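Local coordinates for peptidoglycan DD-endopeptidase ShyB (Vibrio cholerae, PDB 2GU1), which cleaves the peptide cross-links between neighbouring peptidoglycan strands as a zinc-dependent DD-endopeptidase, and may replace related endopeptidases during zinc starvation, at residues G234-A238 and V323-K327; Y274-H280 and H311-L317. One frame throughout, in Å; residues are numbered along the deposited sequence.

Following the chain, residues 234-238, with the short strand 235-237 of the M23 peptidase sheet, come first; they meet 323-327, near the end of the modelled chain, in contact 1, which encloses 84 residues. Nested inside that long loop is contact 2, where strand 274-279 pairs antiparallel with strand 312-317 and closes a shorter loop of 30 residues. The two share one sheet. Strand 312-317 has 274-279 as one neighbour and 235-237 as another, probably bonded to the latter through Thr-235 N to Phe-314 O (2.7 Å). Both contacts reach the same zinc ion, Asp-236 coming from contact 1 and His-313 from contact 2, while His-232 completes the protein ligands.

Contact 1 (G234-A238 and V323-K327); sequences GTDFA and VDAMK. With ZN (zinc ion), chain B.
Thr-235 and Ala-325 meet where the short strand 235-237 runs beside the turn that follows strand 321-323. The hydroxyl does the touching: OG1 of Thr-235 lies 3.9 Å from CB of Ala-325. It is brought to this side by a chi1 of -56°, which sets OG1 opposite the carbonyl carbon and sends CG2 the other way, over one face of the Phe-237 ring near its rim. Two waters carry the polar link between the segments. Water 1 joins OG1 of Thr-235 (2.8 Å) to the backbone N of Ala-325, from which it accepts; water 2 also bonds to OG1 and donates to OD1 of Asp-324, 2.8 Å from the water oxygen.

That carboxylate oxygen is gripped twice, since the N of Met-326 donates to OD1 of Asp-324 over 2.9 Å, on the anti side and 29° out of the carboxylate plane. This is an Asx turn, set within a type I beta turn from Asp-324 to Lys-327 that closes with a bond from Lys-327 N to Asp-324 O. The turn, at the end of the M23 segment, is also held by Arg-203, whose NH1 donates to the carbonyl oxygens of Ala-325 and Lys-327.

Met-326 folds back on itself, bent at both chi2 and chi3, so that CE arrives at the edge of the Phe-237 ring, near its plane, 4.1 Å from CZ. Ile-213 and Pro-205 also pack on this phenyl group. The neighbouring Asp-236 binds the catalytic zinc ion, with OD1 2.0 Å from the metal.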
loop_
_atom_site.group_PDB
_atom_site.type_symbol
_atom_site.label_atom_id
_atom_site.label_comp_id
_atom_site.label_asym_id
_atom_site.label_seq_id
_atom_site.Cartn_x
_atom_site.Cartn_y
_atom_site.Cartn_z
ATOM N N GLY A 234 7.263 -8.207 8.324
ATOM C CA GLY A 234 6.204 -9.157 8.036
ATOM C C GLY A 234 6.298 -10.389 8.917
ATOM O O GLY A 234 7.126 -10.449 9.823
ATOM N N THR A 235 5.445 -11.371 8.653
ATOM C CA THR A 235 5.447 -12.604 9.428
ATOM C C THR A 235 5.788 -13.765 8.496
ATOM O O THR A 235 5.233 -13.866 7.399
ATOM C CB THR A 235 4.060 -12.853 10.064
ATOM O OG1 THR A 235 3.682 -11.726 10.856
ATOM C CG2 THR A 235 4.084 -14.081 10.935
ATOM N N ASP A 236 6.700 -14.636 8.918
ATOM C CA ASP A 236 7.081 -15.785 8.096
ATOM C C ASP A 236 6.379 -17.060 8.544
ATOM O O ASP A 236 6.462 -17.428 9.718
ATOM C CB ASP A 236 8.595 -16.000 8.152
ATOM C CG ASP A 236 9.359 -14.851 7.548
ATOM O OD1 ASP A 236 8.707 -13.988 6.918
ATOM O OD2 ASP A 236 10.597 -14.818 7.686
ATOM N N PHE A 237 5.687 -17.717 7.609
ATOM C CA PHE A 237 4.973 -18.971 7.879
ATOM C C PHE A 237 5.738 -20.134 7.249
ATOM O O PHE A 237 6.301 -20.005 6.151
ATOM C CB PHE A 237 3.544 -18.915 7.316
ATOM C CG PHE A 237 2.646 -17.951 8.038
ATOM C CD1 PHE A 237 2.247 -18.198 9.349
ATOM C CD2 PHE A 237 2.223 -16.777 7.419
ATOM C CE1 PHE A 237 1.439 -17.290 10.035
ATOM C CE2 PHE A 237 1.416 -15.861 8.090
ATOM C CZ PHE A 237 1.021 -16.115 9.403
ATOM N N ALA A 238 5.768 -21.263 7.954
ATOM C CA ALA A 238 6.490 -22.446 7.503
ATOM C C ALA A 238 5.745 -23.214 6.422
ATOM O O ALA A 238 5.178 -24.280 6.679
ATOM C CB ALA A 238 6.771 -23.361 8.691
ATOM N N VAL A 323 2.555 -3.293 9.865
ATOM C CA VAL A 323 2.204 -3.531 11.262
ATOM C C VAL A 323 2.251 -5.044 11.472
ATOM O O VAL A 323 2.183 -5.811 10.508
ATOM C CB VAL A 323 0.772 -3.035 11.596
ATOM C CG1 VAL A 323 0.608 -1.567 11.200
ATOM C CG2 VAL A 323 -0.260 -3.907 10.892
ATOM N N ASP A 324 2.374 -5.465 12.727
ATOM C CA ASP A 324 2.424 -6.885 13.063
ATOM C C ASP A 324 1.103 -7.533 12.646
ATOM O O ASP A 324 0.051 -7.210 13.196
ATOM C CB ASP A 324 2.635 -7.055 14.571
ATOM C CG ASP A 324 3.031 -8.466 14.949
ATOM O OD1 ASP A 324 2.566 -9.419 14.287
ATOM O OD2 ASP A 324 3.809 -8.623 15.918
ATOM N N ALA A 325 1.162 -8.440 11.674
ATOM C CA ALA A 325 -0.034 -9.119 11.179
ATOM C C ALA A 325 -0.726 -9.942 12.263
ATOM O O ALA A 325 -1.920 -10.207 12.178
ATOM C CB ALA A 325 0.327 -10.022 10.010
ATOM N N MET A 326 0.025 -10.347 13.280
ATOM C CA MET A 326 -0.548 -11.147 14.356
ATOM C C MET A 326 -1.050 -10.333 15.555
ATOM O O MET A 326 -1.453 -10.913 16.562
ATOM C CB MET A 326 0.482 -12.169 14.835
ATOM C CG MET A 326 1.017 -13.077 13.742
ATOM S SD MET A 326 -0.242 -14.149 13.012
ATOM C CE MET A 326 -0.761 -13.187 11.590
ATOM N N LYS A 327 -1.051 -9.005 15.449
ATOM C CA LYS A 327 -1.486 -8.165 16.569
ATOM C C LYS A 327 -2.980 -8.225 16.912
ATOM O O LYS A 327 -3.835 -8.395 16.042
ATOM C CB LYS A 327 -1.066 -6.708 16.346
ATOM C CG LYS A 327 -1.914 -5.922 15.374
ATOM C CD LYS A 327 -1.439 -4.479 15.349
ATOM C CE LYS A 327 -2.339 -3.603 14.503
ATOM N NZ LYS A 327 -1.959 -2.166 14.622
HETATM ZN ZN ZN B . 9.968 -12.493 6.369
HETATM O O HOH W 1 3.548 -8.956 10.384
HETATM O O HOH W 2 4.255 -11.562 13.542
#

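Contact 2 (Y274-H280 and H311-L317); sequences YKTRYLH and HLHFEVL. With ZN (zinc ion), chain B.
The guanidinium of Arg-277 has CD1 of Leu-317 over one face, 3.4 Å above the plane and offset toward the rim, and OE1 of Glu-315 near its edge. There NH1 of Arg-277 donates to OE1 of Glu-315 at 3.0 Å in a salt bridge, reaching the syn side of the carboxylate; the two planes stand 52° apart. The other oxygen of this carboxylate meets the imidazole of His-313 at its edge: NE2 donates to the anti lone pair of OE2 of Glu-315 over 2.6 Å, almost in the ring plane. CD2 of Leu-279 packs obliquely on the same imidazole, and CB of His-313 sits at the edge of the His-280 ring, whose one face carries CB of Leu-279.

Arg-277, Leu-279, His-313, Glu-315 and Leu-317 share one face of an antiparallel ladder in the M23 peptidase sheet, with His-280 at the end where the chain turns a corner; Arg-277 and Glu-315 are a hydrogen-bonded pair, as are Lys-275 and Leu-317. With CG anti to the backbone N (chi1 171°), the ring of His-313 is carried to the zinc ion, where ND1 binds at 2.0 Å; Asp-236 and His-232 are the other protein ligands. Glu-315 is thus a second-shell residue that probably helps to fix the rotation of a metal-binding ring. Arg-277 in turn holds Glu-315, while NH1 also bonds to the carbonyl of His-42.

On the opposite face Tyr-278 and Phe-314 lie side by side, their planes at 47° and CE1 of one 3.5 Å from CE1 of the other. Thr-276 crosses the Phe-314 ring obliquely, its CB 3.8 Å from CE1 of Phe-314; its hydroxyl bonds to OH of Tyr-278 at 2.8 Å and to NE2 of His-270.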
loop_
_atom_site.group_PDB
_atom_site.type_symbol
_atom_site.label_atom_id
_atom_site.label_comp_id
_atom_site.label_asym_id
_atom_site.label_seq_id
_atom_site.Cartn_x
_atom_site.Cartn_y
_atom_site.Cartn_z
ATOM N N TYR A 274 -6.209 -0.555 4.489
ATOM C CA TYR A 274 -5.469 -1.818 4.497
ATOM C C TYR A 274 -5.005 -2.430 3.176
ATOM O O TYR A 274 -5.714 -2.401 2.173
ATOM C CB TYR A 274 -6.308 -2.880 5.209
ATOM C CG TYR A 274 -6.591 -2.603 6.661
ATOM C CD1 TYR A 274 -5.670 -2.953 7.651
ATOM C CD2 TYR A 274 -7.789 -1.997 7.053
ATOM C CE1 TYR A 274 -5.929 -2.714 8.989
ATOM C CE2 TYR A 274 -8.057 -1.750 8.397
ATOM C CZ TYR A 274 -7.122 -2.118 9.358
ATOM O OH TYR A 274 -7.393 -1.922 10.687
ATOM N N LYS A 275 -3.807 -3.005 3.210
ATOM C CA LYS A 275 -3.234 -3.713 2.075
ATOM C C LYS A 275 -2.479 -4.888 2.702
ATOM O O LYS A 275 -2.080 -4.829 3.870
ATOM C CB LYS A 275 -2.221 -2.860 1.302
ATOM C CG LYS A 275 -2.746 -1.599 0.623
ATOM C CD LYS A 275 -1.599 -0.935 -0.140
ATOM C CE LYS A 275 -2.021 0.352 -0.854
ATOM N NZ LYS A 275 -2.297 1.457 0.104
ATOM N N THR A 276 -2.292 -5.950 1.928
ATOM C CA THR A 276 -1.535 -7.109 2.390
ATOM C C THR A 276 -0.563 -7.470 1.275
ATOM O O THR A 276 -0.887 -7.309 0.090
ATOM C CB THR A 276 -2.442 -8.332 2.679
ATOM O OG1 THR A 276 -3.310 -8.570 1.562
ATOM C CG2 THR A 276 -3.269 -8.104 3.935
ATOM N N ARG A 277 0.629 -7.925 1.657
ATOM C CA ARG A 277 1.657 -8.325 0.698
ATOM C C ARG A 277 2.020 -9.786 0.911
ATOM O O ARG A 277 2.038 -10.265 2.054
ATOM C CB ARG A 277 2.932 -7.504 0.885
ATOM C CG ARG A 277 2.787 -6.032 0.641
ATOM C CD ARG A 277 4.124 -5.385 0.933
ATOM N NE ARG A 277 4.186 -4.011 0.471
ATOM C CZ ARG A 277 5.111 -3.149 0.866
ATOM N NH1 ARG A 277 6.039 -3.532 1.734
ATOM N NH2 ARG A 277 5.117 -1.911 0.385
ATOM N N TYR A 278 2.342 -10.473 -0.184
ATOM C CA TYR A 278 2.699 -11.893 -0.145
ATOM C C TYR A 278 3.984 -12.052 -0.979
ATOM O O TYR A 278 3.966 -11.862 -2.192
ATOM C CB TYR A 278 1.551 -12.720 -0.753
ATOM C CG TYR A 278 0.173 -12.392 -0.190
ATOM C CD1 TYR A 278 -0.424 -13.202 0.779
ATOM C CD2 TYR A 278 -0.508 -11.244 -0.592
ATOM C CE1 TYR A 278 -1.659 -12.867 1.336
ATOM C CE2 TYR A 278 -1.743 -10.900 -0.040
ATOM C CZ TYR A 278 -2.310 -11.710 0.926
ATOM O OH TYR A 278 -3.500 -11.330 1.512
ATOM N N LEU A 279 5.091 -12.408 -0.329
ATOM C CA LEU A 279 6.375 -12.539 -1.016
ATOM C C LEU A 279 6.954 -13.941 -1.164
ATOM O O LEU A 279 6.523 -14.891 -0.503
ATOM C CB LEU A 279 7.423 -11.670 -0.325
ATOM C CG LEU A 279 7.354 -10.150 -0.442
ATOM C CD1 LEU A 279 6.014 -9.631 0.041
ATOM C CD2 LEU A 279 8.508 -9.550 0.383
ATOM N N HIS A 280 7.948 -14.034 -2.048
ATOM C CA HIS A 280 8.670 -15.269 -2.339
ATOM C C HIS A 280 7.801 -16.375 -2.930
ATOM O O HIS A 280 8.164 -17.551 -2.890
ATOM C CB HIS A 280 9.352 -15.770 -1.064
ATOM C CG HIS A 280 10.195 -14.732 -0.390
ATOM N ND1 HIS A 280 11.277 -14.138 -1.003
ATOM C CD2 HIS A 280 10.109 -14.173 0.841
ATOM C CE1 HIS A 280 11.822 -13.259 -0.181
ATOM N NE2 HIS A 280 11.132 -13.261 0.947
ATOM N N HIS A 311 9.541 -20.195 2.416
ATOM C CA HIS A 311 8.592 -19.705 3.400
ATOM C C HIS A 311 7.782 -18.574 2.791
ATOM O O HIS A 311 8.182 -17.972 1.795
ATOM C CB HIS A 311 9.311 -19.157 4.640
ATOM C CG HIS A 311 10.076 -17.891 4.386
ATOM N ND1 HIS A 311 11.261 -17.865 3.682
ATOM C CD2 HIS A 311 9.825 -16.610 4.751
ATOM C CE1 HIS A 311 11.713 -16.623 3.630
ATOM N NE2 HIS A 311 10.861 -15.842 4.271
ATOM N N LEU A 312 6.641 -18.297 3.394
ATOM C CA LEU A 312 5.811 -17.202 2.943
ATOM C C LEU A 312 6.101 -16.037 3.880
ATOM O O LEU A 312 6.124 -16.197 5.107
ATOM C CB LEU A 312 4.327 -17.555 3.032
ATOM C CG LEU A 312 3.366 -16.398 2.740
ATOM C CD1 LEU A 312 3.338 -16.111 1.243
ATOM C CD2 LEU A 312 1.970 -16.755 3.227
ATOM N N HIS A 313 6.363 -14.876 3.296
ATOM C CA HIS A 313 6.592 -13.673 4.079
ATOM C C HIS A 313 5.298 -12.891 3.857
ATOM O O HIS A 313 5.017 -12.474 2.731
ATOM C CB HIS A 313 7.790 -12.895 3.527
ATOM C CG HIS A 313 7.959 -11.538 4.133
ATOM N ND1 HIS A 313 8.818 -11.288 5.181
ATOM C CD2 HIS A 313 7.360 -10.355 3.849
ATOM C CE1 HIS A 313 8.744 -10.011 5.515
ATOM N NE2 HIS A 313 7.866 -9.423 4.722
ATOM N N PHE A 314 4.514 -12.719 4.920
ATOM C CA PHE A 314 3.222 -12.031 4.852
ATOM C C PHE A 314 3.272 -10.664 5.529
ATOM O O PHE A 314 3.860 -10.510 6.608
ATOM C CB PHE A 314 2.146 -12.919 5.514
ATOM C CG PHE A 314 0.776 -12.295 5.585
ATOM C CD1 PHE A 314 0.079 -11.956 4.432
ATOM C CD2 PHE A 314 0.175 -12.058 6.822
ATOM C CE1 PHE A 314 -1.206 -11.388 4.507
ATOM C CE2 PHE A 314 -1.092 -11.495 6.910
ATOM C CZ PHE A 314 -1.790 -11.155 5.749
ATOM N N GLU A 315 2.657 -9.669 4.898
ATOM C CA GLU A 315 2.645 -8.325 5.465
ATOM C C GLU A 315 1.266 -7.692 5.457
ATOM O O GLU A 315 0.463 -7.940 4.557
ATOM C CB GLU A 315 3.605 -7.408 4.689
ATOM C CG GLU A 315 5.077 -7.590 5.042
ATOM C CD GLU A 315 5.998 -6.652 4.263
ATOM O OE1 GLU A 315 5.547 -5.567 3.842
ATOM O OE2 GLU A 315 7.181 -7.001 4.085
ATOM N N VAL A 316 0.988 -6.896 6.485
ATOM C CA VAL A 316 -0.262 -6.158 6.564
ATOM C C VAL A 316 0.179 -4.706 6.662
ATOM O O VAL A 316 1.025 -4.366 7.494
ATOM C CB VAL A 316 -1.094 -6.501 7.821
ATOM C CG1 VAL A 316 -2.333 -5.598 7.888
ATOM C CG2 VAL A 316 -1.527 -7.964 7.774
ATOM N N LEU A 317 -0.362 -3.861 5.792
ATOM C CA LEU A 317 -0.016 -2.447 5.810
ATOM C C LEU A 317 -1.224 -1.605 6.191
ATOM O O LEU A 317 -2.307 -1.784 5.645
ATOM C CB LEU A 317 0.484 -1.981 4.436
ATOM C CG LEU A 317 1.656 -2.695 3.767
ATOM C CD1 LEU A 317 2.121 -1.847 2.582
ATOM C CD2 LEU A 317 2.793 -2.890 4.738
HETATM ZN ZN ZN B . 9.968 -12.493 6.369
HETATM O O HOH W 3 6.123 -17.743 -0.491
#